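Long-range contact in lactaldehyde dehydrogenase (Methanocaldococcus jannaschii, PDB 3PQA), which oxidises lactaldehyde to lactate with NAD as the preferred cofactor, a step in the biosynthesis of coenzyme F420: residues F235-P247 with F434-G446. Sequence-based numbering, arbitrary orientation.
Sequences FKKIALELGGVNP and FGGVKKSGLGREG
The side chain of Glu241 folds back at chi2 (-78°), with CG beside its own backbone N, and this bend carries the carboxylate in among Phe434, Gly435 and Glu445. There OE2 of Glu241 lies 2.7 Å from the carbonyl O of Phe434 and accepts a weak hydrogen bond from Glu445 N. OE1 of Glu241 comes within 3.3 Å of Gly435 CA and also touches the Phe434 ring, the carboxylate and ring planes being only 9° apart. The CG of Glu445 packs against Glu241, while Glu445 OE2 forms a salt bridge with Lys150. In the backbone, 237-241 and 441-442 pair antiparallel: Leu240 N reaches Leu442 O at 2.8 Å, and Leu442 N answers to Leu240 O. Their side chains lie alongside each other, CD1 of Leu240 3.9 Å from CD1 of Leu442, and Ile238 CG2 adds to this apolar patch. Past the strand, Leu242 N hydrogen-bonds to Ser440 O, and Ser440 OG donates to Gly243 O at 2.6 Å, nearly in line with the C=O. One water bridges Leu240 O, Gly436 N and Gly443 O. The short strand 441-442 thus edges the cofactor-domain sheet of the aldehyde dehydrogenase fold, where Glu241, an active-site residue by similarity, precedes the crossing toward the domain bearing Cys275.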
ATOM      1  N   PHE B 235      -1.636  19.572 -24.132  1.00 15.74           N
ATOM      2  CA  PHE B 235      -2.167  18.312 -23.620  1.00 16.49           C
ATOM      3  C   PHE B 235      -1.042  17.288 -23.371  1.00 15.58           C
ATOM      4  O   PHE B 235      -0.837  16.362 -24.151  1.00 16.37           O
ATOM      5  CB  PHE B 235      -3.201  17.761 -24.606  1.00 18.67           C
ATOM      6  CG  PHE B 235      -4.256  16.875 -23.985  1.00 19.33           C
ATOM      7  CD1 PHE B 235      -3.921  15.884 -23.062  1.00 19.03           C
ATOM      8  CD2 PHE B 235      -5.588  17.004 -24.365  1.00 19.04           C
ATOM      9  CE1 PHE B 235      -4.900  15.053 -22.516  1.00 19.43           C
ATOM     10  CE2 PHE B 235      -6.569  16.180 -23.820  1.00 19.44           C
ATOM     11  CZ  PHE B 235      -6.221  15.204 -22.899  1.00 19.19           C
ATOM     12  N   LYS B 236      -0.337  17.460 -22.262  1.00 14.56           N
ATOM     13  CA  LYS B 236       0.749  16.587 -21.854  1.00 14.42           C
ATOM     14  C   LYS B 236       0.624  16.449 -20.350  1.00 13.54           C
ATOM     15  O   LYS B 236       0.095  17.356 -19.698  1.00 13.59           O
ATOM     16  CB  LYS B 236       2.104  17.249 -22.129  1.00 16.18           C
ATOM     17  CG  LYS B 236       2.489  17.395 -23.581  1.00 16.85           C
ATOM     18  CD  LYS B 236       3.926  17.923 -23.702  1.00 16.54           C
ATOM     19  CE  LYS B 236       4.348  18.027 -25.152  1.00 16.91           C
ATOM     20  NZ  LYS B 236       3.487  18.963 -25.898  1.00 16.67           N
ATOM     21  N   LYS B 237       1.126  15.339 -19.806  1.00 13.12           N
ATOM     22  CA  LYS B 237       1.396  15.229 -18.365  1.00 14.25           C
ATOM     23  C   LYS B 237       2.578  16.127 -18.059  1.00 13.82           C
ATOM     24  O   LYS B 237       3.509  16.209 -18.856  1.00 13.36           O
ATOM     25  CB  LYS B 237       1.733  13.783 -17.970  1.00 17.22           C
ATOM     26  CG  LYS B 237       0.528  12.921 -17.592  1.00 18.61           C
ATOM     27  CD  LYS B 237       0.926  11.575 -16.941  1.00 18.16           C
ATOM     28  CE  LYS B 237       0.906  11.617 -15.409  1.00 18.75           C
ATOM     29  NZ  LYS B 237       0.872  10.228 -14.804  1.00 18.44           N
ATOM     30  N   ILE B 238       2.534  16.816 -16.919  1.00 14.24           N
ATOM     31  CA  ILE B 238       3.566  17.790 -16.558  1.00 14.50           C
ATOM     32  C   ILE B 238       4.056  17.562 -15.138  1.00 13.40           C
ATOM     33  O   ILE B 238       3.257  17.528 -14.204  1.00 14.59           O
ATOM     34  CB  ILE B 238       3.031  19.245 -16.649  1.00 16.39           C
ATOM     35  CG1 ILE B 238       2.527  19.545 -18.059  1.00 16.79           C
ATOM     36  CG2 ILE B 238       4.121  20.252 -16.246  1.00 16.92           C
ATOM     37  CD1 ILE B 238       1.662  20.793 -18.146  1.00 16.91           C
ATOM     38  N   ALA B 239       5.366  17.417 -14.990  1.00 12.57           N
ATOM     39  CA  ALA B 239       6.024  17.401 -13.684  1.00 12.79           C
ATOM     40  C   ALA B 239       7.055  18.525 -13.653  1.00 12.67           C
ATOM     41  O   ALA B 239       7.838  18.683 -14.587  1.00 12.67           O
ATOM     42  CB  ALA B 239       6.676  16.040 -13.425  1.00 12.94           C
ATOM     43  N   LEU B 240       7.031  19.324 -12.584  1.00 12.72           N
ATOM     44  CA  LEU B 240       7.914  20.480 -12.438  1.00 12.89           C
ATOM     45  C   LEU B 240       8.571  20.462 -11.067  1.00 13.51           C
ATOM     46  O   LEU B 240       7.900  20.281 -10.036  1.00 14.06           O
ATOM     47  CB  LEU B 240       7.130  21.787 -12.617  1.00 13.36           C
ATOM     48  CG  LEU B 240       6.335  22.003 -13.911  1.00 14.03           C
ATOM     49  CD1 LEU B 240       5.535  23.284 -13.801  1.00 13.54           C
ATOM     50  CD2 LEU B 240       7.260  22.021 -15.132  1.00 13.52           C
ATOM     51  N   GLU B 241       9.892  20.629 -11.069  1.00 14.08           N
ATOM     52  CA  GLU B 241      10.660  20.736  -9.826  1.00 15.68           C
ATOM     53  C   GLU B 241      11.402  22.058  -9.938  1.00 15.58           C
ATOM     54  O   GLU B 241      12.355  22.186 -10.712  1.00 15.80           O
ATOM     55  CB  GLU B 241      11.641  19.570  -9.673  1.00 19.44           C
ATOM     56  CG  GLU B 241      10.990  18.214  -9.419  1.00 21.33           C
ATOM     57  CD  GLU B 241      10.508  18.012  -7.980  1.00 20.27           C
ATOM     58  OE1 GLU B 241      10.898  18.790  -7.073  1.00 21.46           O
ATOM     59  OE2 GLU B 241       9.754  17.055  -7.765  1.00 21.32           O
ATOM     60  N   LEU B 242      10.936  23.052  -9.191  1.00 16.11           N
ATOM     61  CA  LEU B 242      11.389  24.409  -9.404  1.00 17.61           C
ATOM     62  C   LEU B 242      12.131  24.858  -8.146  1.00 18.44           C
ATOM     63  O   LEU B 242      12.665  24.028  -7.407  1.00 19.38           O
ATOM     64  CB  LEU B 242      10.210  25.309  -9.794  1.00 19.03           C
ATOM     65  CG  LEU B 242       9.271  24.707 -10.870  1.00 19.25           C
ATOM     66  CD1 LEU B 242       8.023  25.539 -11.085  1.00 19.09           C
ATOM     67  CD2 LEU B 242       9.999  24.474 -12.189  1.00 19.14           C
ATOM     68  N   GLY B 243      12.197  26.148  -7.913  1.00 17.50           N
ATOM     69  CA  GLY B 243      12.966  26.599  -6.774  1.00 16.49           C
ATOM     70  C   GLY B 243      12.107  27.250  -5.721  1.00 14.81           C
ATOM     71  O   GLY B 243      10.895  27.016  -5.637  1.00 15.09           O
ATOM     72  N   GLY B 244      12.748  28.098  -4.918  1.00 13.91           N
ATOM     73  CA  GLY B 244      12.050  28.820  -3.867  1.00 14.22           C
ATOM     74  C   GLY B 244      13.002  29.633  -3.024  1.00 14.09           C
ATOM     75  O   GLY B 244      14.215  29.559  -3.210  1.00 14.08           O
ATOM     76  N   VAL B 245      12.445  30.437  -2.121  1.00 14.94           N
ATOM     77  CA  VAL B 245      13.242  31.147  -1.121  1.00 15.46           C
ATOM     78  C   VAL B 245      12.970  30.424   0.185  1.00 15.39           C
ATOM     79  O   VAL B 245      12.011  30.762   0.878  1.00 15.56           O
ATOM     80  CB  VAL B 245      12.801  32.610  -0.981  1.00 16.29           C
ATOM     81  CG1 VAL B 245      13.641  33.319   0.087  1.00 17.31           C
ATOM     82  CG2 VAL B 245      12.925  33.320  -2.322  1.00 17.29           C
ATOM     83  N   ASN B 246      13.788  29.422   0.510  1.00 14.01           N
ATOM     84  CA  ASN B 246      13.402  28.437   1.527  1.00 13.39           C
ATOM     85  C   ASN B 246      13.663  28.915   2.961  1.00 12.88           C
ATOM     86  O   ASN B 246      14.805  29.101   3.339  1.00 13.25           O
ATOM     87  CB  ASN B 246      14.103  27.115   1.247  1.00 13.49           C
ATOM     88  CG  ASN B 246      13.859  26.629  -0.160  1.00 15.10           C
ATOM     89  OD1 ASN B 246      12.743  26.308  -0.530  1.00 13.65           O
ATOM     90  ND2 ASN B 246      14.903  26.593  -0.946  1.00 13.46           N
ATOM     91  N   PRO B 247      12.596  29.106   3.751  1.00 12.80           N
ATOM     92  CA  PRO B 247      12.794  29.694   5.083  1.00 12.66           C
ATOM     93  C   PRO B 247      13.234  28.661   6.098  1.00 12.50           C
ATOM     94  O   PRO B 247      12.688  27.558   6.134  1.00 11.78           O
ATOM     95  CB  PRO B 247      11.403  30.226   5.438  1.00 12.72           C
ATOM     96  CG  PRO B 247      10.472  29.240   4.772  1.00 13.19           C
ATOM     97  CD  PRO B 247      11.164  28.905   3.454  1.00 12.85           C
ATOM     98  N   PHE B 434       9.658  13.930  -3.228  1.00 11.49           N
ATOM     99  CA  PHE B 434      10.310  15.232  -3.173  1.00 11.80           C
ATOM    100  C   PHE B 434       9.683  16.213  -4.152  1.00 11.16           C
ATOM    101  O   PHE B 434       9.544  15.918  -5.333  1.00 11.89           O
ATOM    102  CB  PHE B 434      11.807  15.081  -3.499  1.00 13.86           C
ATOM    103  CG  PHE B 434      12.535  16.395  -3.644  1.00 14.46           C
ATOM    104  CD1 PHE B 434      12.713  17.224  -2.543  1.00 14.17           C
ATOM    105  CD2 PHE B 434      13.032  16.804  -4.887  1.00 14.16           C
ATOM    106  CE1 PHE B 434      13.390  18.455  -2.682  1.00 14.60           C
ATOM    107  CE2 PHE B 434      13.708  18.023  -5.036  1.00 14.59           C
ATOM    108  CZ  PHE B 434      13.884  18.847  -3.934  1.00 14.32           C
ATOM    109  N   GLY B 435       9.314  17.388  -3.659  1.00 11.08           N
ATOM    110  CA  GLY B 435       8.781  18.401  -4.560  1.00 11.01           C
ATOM    111  C   GLY B 435       8.106  19.548  -3.850  1.00 10.93           C
ATOM    112  O   GLY B 435       8.114  19.604  -2.625  1.00 11.12           O
ATOM    113  N   GLY B 436       7.535  20.467  -4.628  1.00 11.20           N
ATOM    114  CA  GLY B 436       7.042  21.749  -4.087  1.00 11.24           C
ATOM    115  C   GLY B 436       5.563  22.019  -4.319  1.00 11.63           C
ATOM    116  O   GLY B 436       4.940  21.400  -5.191  1.00 12.64           O
ATOM    117  N   VAL B 437       5.010  22.932  -3.521  1.00 12.38           N
ATOM    118  CA  VAL B 437       3.659  23.456  -3.725  1.00 12.78           C
ATOM    119  C   VAL B 437       3.765  24.915  -4.156  1.00 13.12           C
ATOM    120  O   VAL B 437       4.881  25.411  -4.380  1.00 12.54           O
ATOM    121  CB  VAL B 437       2.772  23.260  -2.467  1.00 13.58           C
ATOM    122  CG1 VAL B 437       2.635  21.768  -2.166  1.00 13.70           C
ATOM    123  CG2 VAL B 437       3.348  24.008  -1.234  1.00 13.66           C
ATOM    124  N   LYS B 438       2.630  25.596  -4.293  1.00 14.36           N
ATOM    125  CA  LYS B 438       2.620  26.965  -4.813  1.00 16.47           C
ATOM    126  C   LYS B 438       3.377  27.012  -6.147  1.00 14.33           C
ATOM    127  O   LYS B 438       3.185  26.106  -6.982  1.00 14.07           O
ATOM    128  CB  LYS B 438       3.149  27.958  -3.763  1.00 21.05           C
ATOM    129  CG  LYS B 438       2.276  27.998  -2.528  1.00 22.53           C
ATOM    130  CD  LYS B 438       2.713  29.106  -1.586  1.00 22.46           C
ATOM    131  CE  LYS B 438       1.883  29.117  -0.340  1.00 22.98           C
ATOM    132  NZ  LYS B 438       2.376  30.220   0.539  1.00 22.99           N
ATOM    133  N   LYS B 439       4.227  28.019  -6.361  1.00 14.23           N
ATOM    134  CA  LYS B 439       4.963  28.122  -7.618  1.00 15.48           C
ATOM    135  C   LYS B 439       6.219  27.263  -7.673  1.00 13.22           C
ATOM    136  O   LYS B 439       7.033  27.421  -8.565  1.00 14.05           O
ATOM    137  CB  LYS B 439       5.314  29.590  -7.934  1.00 19.63           C
ATOM    138  CG  LYS B 439       4.112  30.461  -8.214  1.00 22.66           C
ATOM    139  CD  LYS B 439       3.502  30.173  -9.571  1.00 21.52           C
ATOM    140  CE  LYS B 439       2.330  31.110  -9.865  1.00 22.93           C
ATOM    141  NZ  LYS B 439       2.764  32.529  -9.940  1.00 22.99           N
ATOM    142  N   SER B 440       6.395  26.346  -6.724  1.00 11.99           N
ATOM    143  CA  SER B 440       7.639  25.600  -6.692  1.00 10.91           C
ATOM    144  C   SER B 440       7.577  24.236  -7.364  1.00 11.22           C
ATOM    145  O   SER B 440       8.601  23.536  -7.430  1.00 12.28           O
ATOM    146  CB  SER B 440       8.105  25.418  -5.243  1.00 11.12           C
ATOM    147  OG  SER B 440       8.491  26.670  -4.710  1.00 12.97           O
ATOM    148  N   GLY B 441       6.399  23.812  -7.797  1.00 11.51           N
ATOM    149  CA  GLY B 441       6.336  22.521  -8.485  1.00 12.11           C
ATOM    150  C   GLY B 441       4.993  21.944  -8.831  1.00 12.11           C
ATOM    151  O   GLY B 441       3.933  22.470  -8.454  1.00 11.67           O
ATOM    152  N   LEU B 442       5.069  20.848  -9.580  1.00 12.79           N
ATOM    153  CA  LEU B 442       3.943  19.940  -9.812  1.00 13.64           C
ATOM    154  C   LEU B 442       4.521  18.547  -9.773  1.00 12.66           C
ATOM    155  O   LEU B 442       5.564  18.297 -10.384  1.00 12.18           O
ATOM    156  CB  LEU B 442       3.312  20.173 -11.181  1.00 15.30           C
ATOM    157  CG  LEU B 442       2.544  21.476 -11.386  1.00 16.53           C
ATOM    158  CD1 LEU B 442       2.160  21.609 -12.858  1.00 15.67           C
ATOM    159  CD2 LEU B 442       1.309  21.561 -10.501  1.00 15.57           C
ATOM    160  N   GLY B 443       3.855  17.633  -9.074  1.00 12.89           N
ATOM    161  CA  GLY B 443       4.343  16.251  -8.979  1.00 13.27           C
ATOM    162  C   GLY B 443       5.484  16.036  -8.001  1.00 13.08           C
ATOM    163  O   GLY B 443       6.030  16.984  -7.422  1.00 13.21           O
ATOM    164  N   ARG B 444       5.855  14.773  -7.818  1.00 13.17           N
ATOM    165  CA  ARG B 444       6.925  14.420  -6.885  1.00 13.30           C
ATOM    166  C   ARG B 444       7.961  13.544  -7.566  1.00 12.32           C
ATOM    167  O   ARG B 444       7.608  12.683  -8.374  1.00 12.56           O
ATOM    168  CB  ARG B 444       6.352  13.716  -5.635  1.00 14.44           C
ATOM    169  CG  ARG B 444       5.428  14.594  -4.775  1.00 14.93           C
ATOM    170  CD  ARG B 444       6.185  15.730  -4.084  1.00 14.96           C
ATOM    171  NE  ARG B 444       5.316  16.628  -3.318  1.00 15.12           N
ATOM    172  CZ  ARG B 444       4.584  17.614  -3.848  1.00 15.27           C
ATOM    173  NH1 ARG B 444       4.583  17.824  -5.161  1.00 15.18           N
ATOM    174  NH2 ARG B 444       3.848  18.395  -3.067  1.00 15.20           N
ATOM    175  N   GLU B 445       9.237  13.793  -7.259  1.00 12.12           N
ATOM    176  CA  GLU B 445      10.332  12.938  -7.685  1.00 12.27           C
ATOM    177  C   GLU B 445      10.845  12.058  -6.528  1.00 11.37           C
ATOM    178  O   GLU B 445      10.262  12.031  -5.436  1.00 11.66           O
ATOM    179  CB  GLU B 445      11.449  13.748  -8.377  1.00 14.08           C
ATOM    180  CG  GLU B 445      11.050  14.272  -9.764  1.00 16.86           C
ATOM    181  CD  GLU B 445      12.245  14.701 -10.637  1.00 14.64           C
ATOM    182  OE1 GLU B 445      13.395  14.770 -10.152  1.00 17.18           O
ATOM    183  OE2 GLU B 445      12.017  15.013 -11.821  1.00 17.09           O
ATOM    184  N   GLY B 446      11.923  11.325  -6.773  1.00 10.39           N
ATOM    185  CA  GLY B 446      12.160  10.097  -5.998  1.00  9.48           C
ATOM    186  C   GLY B 446      11.671   9.007  -6.942  1.00  8.91           C
ATOM    187  O   GLY B 446      10.548   9.079  -7.435  1.00  9.84           O
TER
HETATM  188  O   HOH W   1       7.394  19.444  -7.413  1.00 13.32           O
HETATM  189  O   HOH W   2       7.986  16.724 -10.021  1.00 17.43           O